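Local coordinates for protein putative glucose-6-phosphate 1-epimerase (Salmonella typhimurium, PDB 2HTA) that probably interconverts the alpha and beta anomers of glucose 6-phosphate, as a hexose-6-phosphate 1-epimerase of the galactose mutarotase clan, at residues K144-F156 with I164-S176. Sequence-based numbering, arbitrary orientation.
Sequences KYWPHDFTLLARF and IELEAHGEFATTS
Thr151, Leu153 and Arg155 pair with His169, Glu167 and Glu165 through six backbone hydrogen bonds, making an antiparallel beta hairpin whose strand axes run at 167°. The side chains of these six residues share one face of the sheet. There Glu167 OE1 accepts two bonds. Arg155 NH2 comes from above the carboxylate plane, and His169 NE2 from the anti side, tilted to the other side of it. Arg155 NH2 gives a nearly straight salt-bridge bond of 3.1 Å to Glu167 OE1, which lies in the guanidinium plane. His169 NE2 reaches Glu167 OE1 at 2.7 Å. This double grip should favour a charged carboxylate. Arg155 and Glu165 run alongside each other; their ion pair is long, but a water joins Arg155 NH2 to Glu165 OE1 and O. Leu153 CD1 packs against His169 NE2 at 3.7 Å.

The other face is apolar. Leu152 CD2 presses on Leu166 CD1, a tight 3.4 Å, and also meets Ala168 CB. Phe156 CE2 rests on Ile164 CG2.

Beyond the hairpin, Phe172 turns back toward 146-150. Its CG lies between its backbone N and carbonyl carbon (chi1 40°), which sets the ring between Gly170 C and Trp146 CH2, on opposite faces. Phe172 CE2 touches Phe150 CB at 3.5 Å. Two waters link His148 and Asp149 to Glu171.

Strand 130-137 flanks strand 151-158, and strand 298-308 flanks strand 162-169; strand 172-183 leaves for a second sheet of the mutarotase-like beta-sandwich.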
# COMPACT_ATOMS: atom_id res chain seq x y z
N LYS A 144 -7.87 -16.14 -18.22
CA LYS A 144 -7.85 -15.71 -19.60
C LYS A 144 -6.57 -14.98 -19.90
O LYS A 144 -5.95 -15.22 -20.95
CB LYS A 144 -9.06 -14.82 -19.87
CG LYS A 144 -9.41 -14.81 -21.33
CD LYS A 144 -10.57 -13.86 -21.61
CE LYS A 144 -10.61 -13.45 -23.08
NZ LYS A 144 -11.93 -12.76 -23.34
N TYR A 145 -6.11 -14.14 -18.97
CA TYR A 145 -4.88 -13.37 -19.16
C TYR A 145 -3.71 -13.83 -18.31
O TYR A 145 -2.59 -13.38 -18.55
CB TYR A 145 -5.11 -11.86 -19.00
CG TYR A 145 -5.88 -11.47 -17.77
CD1 TYR A 145 -5.24 -11.40 -16.52
CD2 TYR A 145 -7.23 -11.14 -17.83
CE1 TYR A 145 -5.93 -11.05 -15.38
CE2 TYR A 145 -7.93 -10.76 -16.68
CZ TYR A 145 -7.26 -10.73 -15.45
OH TYR A 145 -7.96 -10.39 -14.29
N TRP A 146 -3.92 -14.74 -17.35
CA TRP A 146 -2.82 -15.26 -16.51
C TRP A 146 -3.18 -16.70 -16.11
O TRP A 146 -3.85 -16.95 -15.08
CB TRP A 146 -2.56 -14.33 -15.31
CG TRP A 146 -1.21 -14.49 -14.60
CD1 TRP A 146 0.01 -14.11 -15.06
CD2 TRP A 146 -1.00 -15.04 -13.29
NE1 TRP A 146 0.99 -14.47 -14.13
CE2 TRP A 146 0.39 -15.01 -13.04
CE3 TRP A 146 -1.85 -15.58 -12.31
CZ2 TRP A 146 0.95 -15.48 -11.84
CZ3 TRP A 146 -1.28 -16.06 -11.12
CH2 TRP A 146 0.10 -15.99 -10.90
N PRO A 147 -2.75 -17.66 -16.94
CA PRO A 147 -3.19 -19.06 -16.88
C PRO A 147 -2.56 -19.85 -15.74
O PRO A 147 -1.91 -20.87 -15.99
CB PRO A 147 -2.79 -19.61 -18.26
CG PRO A 147 -1.50 -18.85 -18.53
CD PRO A 147 -1.77 -17.44 -18.02
N HIS A 148 -2.81 -19.40 -14.51
CA HIS A 148 -2.34 -20.07 -13.30
C HIS A 148 -3.46 -19.95 -12.25
O HIS A 148 -4.04 -18.87 -12.05
CB HIS A 148 -1.13 -19.33 -12.71
CG HIS A 148 -0.04 -19.09 -13.70
ND1 HIS A 148 0.94 -20.03 -13.96
CD2 HIS A 148 0.21 -18.04 -14.52
CE1 HIS A 148 1.76 -19.57 -14.90
NE2 HIS A 148 1.34 -18.36 -15.26
N ASP A 149 -3.78 -21.05 -11.59
CA ASP A 149 -4.70 -20.94 -10.50
C ASP A 149 -4.00 -20.39 -9.25
O ASP A 149 -2.80 -20.61 -9.05
CB ASP A 149 -5.45 -22.23 -10.26
CG ASP A 149 -6.64 -22.35 -11.22
OD1 ASP A 149 -7.70 -21.59 -11.13
OD2 ASP A 149 -6.47 -23.14 -12.12
N PHE A 150 -4.76 -19.69 -8.43
CA PHE A 150 -4.15 -19.11 -7.22
C PHE A 150 -5.25 -18.81 -6.18
O PHE A 150 -6.44 -18.71 -6.53
CB PHE A 150 -3.41 -17.79 -7.57
CG PHE A 150 -4.34 -16.62 -7.99
CD1 PHE A 150 -4.61 -16.38 -9.36
CD2 PHE A 150 -4.92 -15.78 -7.04
CE1 PHE A 150 -5.43 -15.32 -9.70
CE2 PHE A 150 -5.80 -14.76 -7.37
CZ PHE A 150 -6.05 -14.51 -8.75
N THR A 151 -4.83 -18.72 -4.91
CA THR A 151 -5.64 -18.10 -3.86
C THR A 151 -4.68 -17.13 -3.13
O THR A 151 -3.60 -17.55 -2.65
CB THR A 151 -6.15 -19.14 -2.84
OG1 THR A 151 -6.93 -20.12 -3.52
CG2 THR A 151 -7.01 -18.44 -1.80
N LEU A 152 -5.06 -15.85 -3.09
CA LEU A 152 -4.24 -14.82 -2.49
C LEU A 152 -5.00 -14.37 -1.24
O LEU A 152 -6.23 -14.19 -1.30
CB LEU A 152 -4.20 -13.61 -3.42
CG LEU A 152 -2.97 -13.02 -4.06
CD1 LEU A 152 -3.29 -11.57 -4.63
CD2 LEU A 152 -1.73 -13.01 -3.17
N LEU A 153 -4.28 -14.30 -0.11
CA LEU A 153 -4.83 -13.82 1.14
C LEU A 153 -4.13 -12.56 1.58
O LEU A 153 -2.91 -12.49 1.51
CB LEU A 153 -4.68 -14.87 2.27
CG LEU A 153 -5.50 -16.11 1.90
CD1 LEU A 153 -4.98 -17.39 2.44
CD2 LEU A 153 -6.96 -15.93 2.30
N ALA A 154 -4.88 -11.57 2.04
CA ALA A 154 -4.30 -10.33 2.59
C ALA A 154 -4.85 -10.26 4.03
O ALA A 154 -6.07 -10.22 4.22
CB ALA A 154 -4.72 -9.10 1.79
N ARG A 155 -3.96 -10.35 4.99
CA ARG A 155 -4.34 -10.31 6.42
C ARG A 155 -3.85 -9.01 6.97
O ARG A 155 -2.68 -8.66 6.74
CB ARG A 155 -3.69 -11.49 7.16
CG ARG A 155 -4.11 -12.86 6.61
CD ARG A 155 -3.53 -13.97 7.47
NE ARG A 155 -4.20 -15.24 7.24
CZ ARG A 155 -3.77 -16.15 6.37
NH1 ARG A 155 -4.45 -17.29 6.21
NH2 ARG A 155 -2.65 -15.95 5.71
N PHE A 156 -4.74 -8.26 7.62
CA PHE A 156 -4.44 -6.97 8.21
C PHE A 156 -4.65 -7.00 9.71
O PHE A 156 -5.55 -7.70 10.17
CB PHE A 156 -5.40 -5.93 7.67
CG PHE A 156 -5.26 -5.72 6.20
CD1 PHE A 156 -5.93 -6.56 5.32
CD2 PHE A 156 -4.40 -4.73 5.72
CE1 PHE A 156 -5.78 -6.37 3.89
CE2 PHE A 156 -4.29 -4.52 4.31
CZ PHE A 156 -4.96 -5.36 3.44
N ILE A 164 0.37 -5.73 7.70
CA ILE A 164 -0.18 -6.14 6.39
C ILE A 164 0.60 -7.39 6.02
O ILE A 164 1.82 -7.37 6.08
CB ILE A 164 0.01 -5.04 5.34
CG1 ILE A 164 -0.67 -3.75 5.84
CG2 ILE A 164 -0.60 -5.49 3.95
CD1 ILE A 164 -0.15 -2.45 5.23
N GLU A 165 -0.08 -8.49 5.70
CA GLU A 165 0.64 -9.69 5.26
C GLU A 165 -0.06 -10.24 4.02
O GLU A 165 -1.26 -10.52 4.05
CB GLU A 165 0.64 -10.72 6.38
CG GLU A 165 1.29 -12.10 6.00
CD GLU A 165 1.08 -13.16 7.08
OE1 GLU A 165 -0.08 -13.55 7.36
OE2 GLU A 165 2.08 -13.61 7.68
N LEU A 166 0.67 -10.33 2.93
CA LEU A 166 0.20 -10.94 1.69
C LEU A 166 0.74 -12.37 1.50
O LEU A 166 1.94 -12.61 1.57
CB LEU A 166 0.65 -10.07 0.52
CG LEU A 166 0.13 -10.57 -0.83
CD1 LEU A 166 -1.39 -10.37 -1.00
CD2 LEU A 166 0.93 -9.89 -1.96
N GLU A 167 -0.13 -13.32 1.17
CA GLU A 167 0.26 -14.73 1.08
C GLU A 167 -0.39 -15.33 -0.17
O GLU A 167 -1.62 -15.23 -0.34
CB GLU A 167 -0.25 -15.46 2.33
CG GLU A 167 -0.01 -16.93 2.34
CD GLU A 167 -0.51 -17.54 3.69
OE1 GLU A 167 -1.63 -18.13 3.78
OE2 GLU A 167 0.24 -17.36 4.67
N ALA A 168 0.43 -15.87 -1.05
CA ALA A 168 -0.05 -16.37 -2.36
C ALA A 168 0.13 -17.89 -2.42
O ALA A 168 1.24 -18.41 -2.23
CB ALA A 168 0.72 -15.70 -3.50
N HIS A 169 -0.97 -18.60 -2.64
CA HIS A 169 -0.96 -20.06 -2.72
C HIS A 169 -1.08 -20.47 -4.18
O HIS A 169 -2.00 -20.05 -4.88
CB HIS A 169 -2.14 -20.64 -1.95
CG HIS A 169 -2.06 -20.38 -0.48
ND1 HIS A 169 -1.68 -21.34 0.44
CD2 HIS A 169 -2.35 -19.27 0.24
CE1 HIS A 169 -1.72 -20.82 1.66
NE2 HIS A 169 -2.12 -19.57 1.56
N GLY A 170 -0.21 -21.36 -4.61
CA GLY A 170 -0.25 -21.83 -6.04
C GLY A 170 1.12 -22.34 -6.44
O GLY A 170 1.98 -22.56 -5.57
N GLU A 171 1.34 -22.52 -7.74
CA GLU A 171 2.66 -22.95 -8.22
C GLU A 171 3.06 -21.97 -9.28
O GLU A 171 2.58 -22.07 -10.43
CB GLU A 171 2.59 -24.34 -8.85
CG GLU A 171 1.86 -25.43 -8.05
CD GLU A 171 2.64 -25.93 -6.82
OE1 GLU A 171 3.90 -26.17 -6.88
OE2 GLU A 171 1.97 -26.13 -5.77
N PHE A 172 3.91 -21.01 -8.91
CA PHE A 172 4.23 -19.94 -9.84
C PHE A 172 5.34 -19.13 -9.22
O PHE A 172 5.67 -19.30 -8.06
CB PHE A 172 3.00 -19.05 -10.20
CG PHE A 172 2.08 -18.74 -9.04
CD1 PHE A 172 2.55 -18.06 -7.93
CD2 PHE A 172 0.75 -19.15 -9.04
CE1 PHE A 172 1.70 -17.76 -6.81
CE2 PHE A 172 -0.08 -18.91 -7.95
CZ PHE A 172 0.38 -18.19 -6.81
N ALA A 173 5.93 -18.26 -10.04
CA ALA A 173 6.97 -17.36 -9.59
C ALA A 173 6.48 -15.96 -9.95
O ALA A 173 5.99 -15.74 -11.06
CB ALA A 173 8.28 -17.68 -10.31
N THR A 174 6.56 -15.02 -9.00
CA THR A 174 5.95 -13.69 -9.11
C THR A 174 6.89 -12.57 -8.63
O THR A 174 7.92 -12.82 -7.99
CB THR A 174 4.66 -13.54 -8.21
OG1 THR A 174 5.00 -13.70 -6.81
CG2 THR A 174 3.59 -14.55 -8.55
N THR A 175 6.51 -11.34 -8.94
CA THR A 175 7.05 -10.20 -8.22
C THR A 175 5.85 -9.40 -7.68
O THR A 175 4.72 -9.50 -8.19
CB THR A 175 7.97 -9.33 -9.08
OG1 THR A 175 7.25 -8.85 -10.22
CG2 THR A 175 9.27 -10.15 -9.58
N SER A 176 6.07 -8.69 -6.58
CA SER A 176 4.95 -8.08 -5.86
C SER A 176 5.44 -6.91 -5.02
O SER A 176 6.67 -6.74 -4.84
CB SER A 176 4.23 -9.08 -4.97
OG SER A 176 5.15 -9.74 -4.10
O HOH W 1 0.76 -22.34 -12.49
O HOH W 2 -1.05 -22.57 -9.38
O HOH W 3 -1.48 -13.45 4.85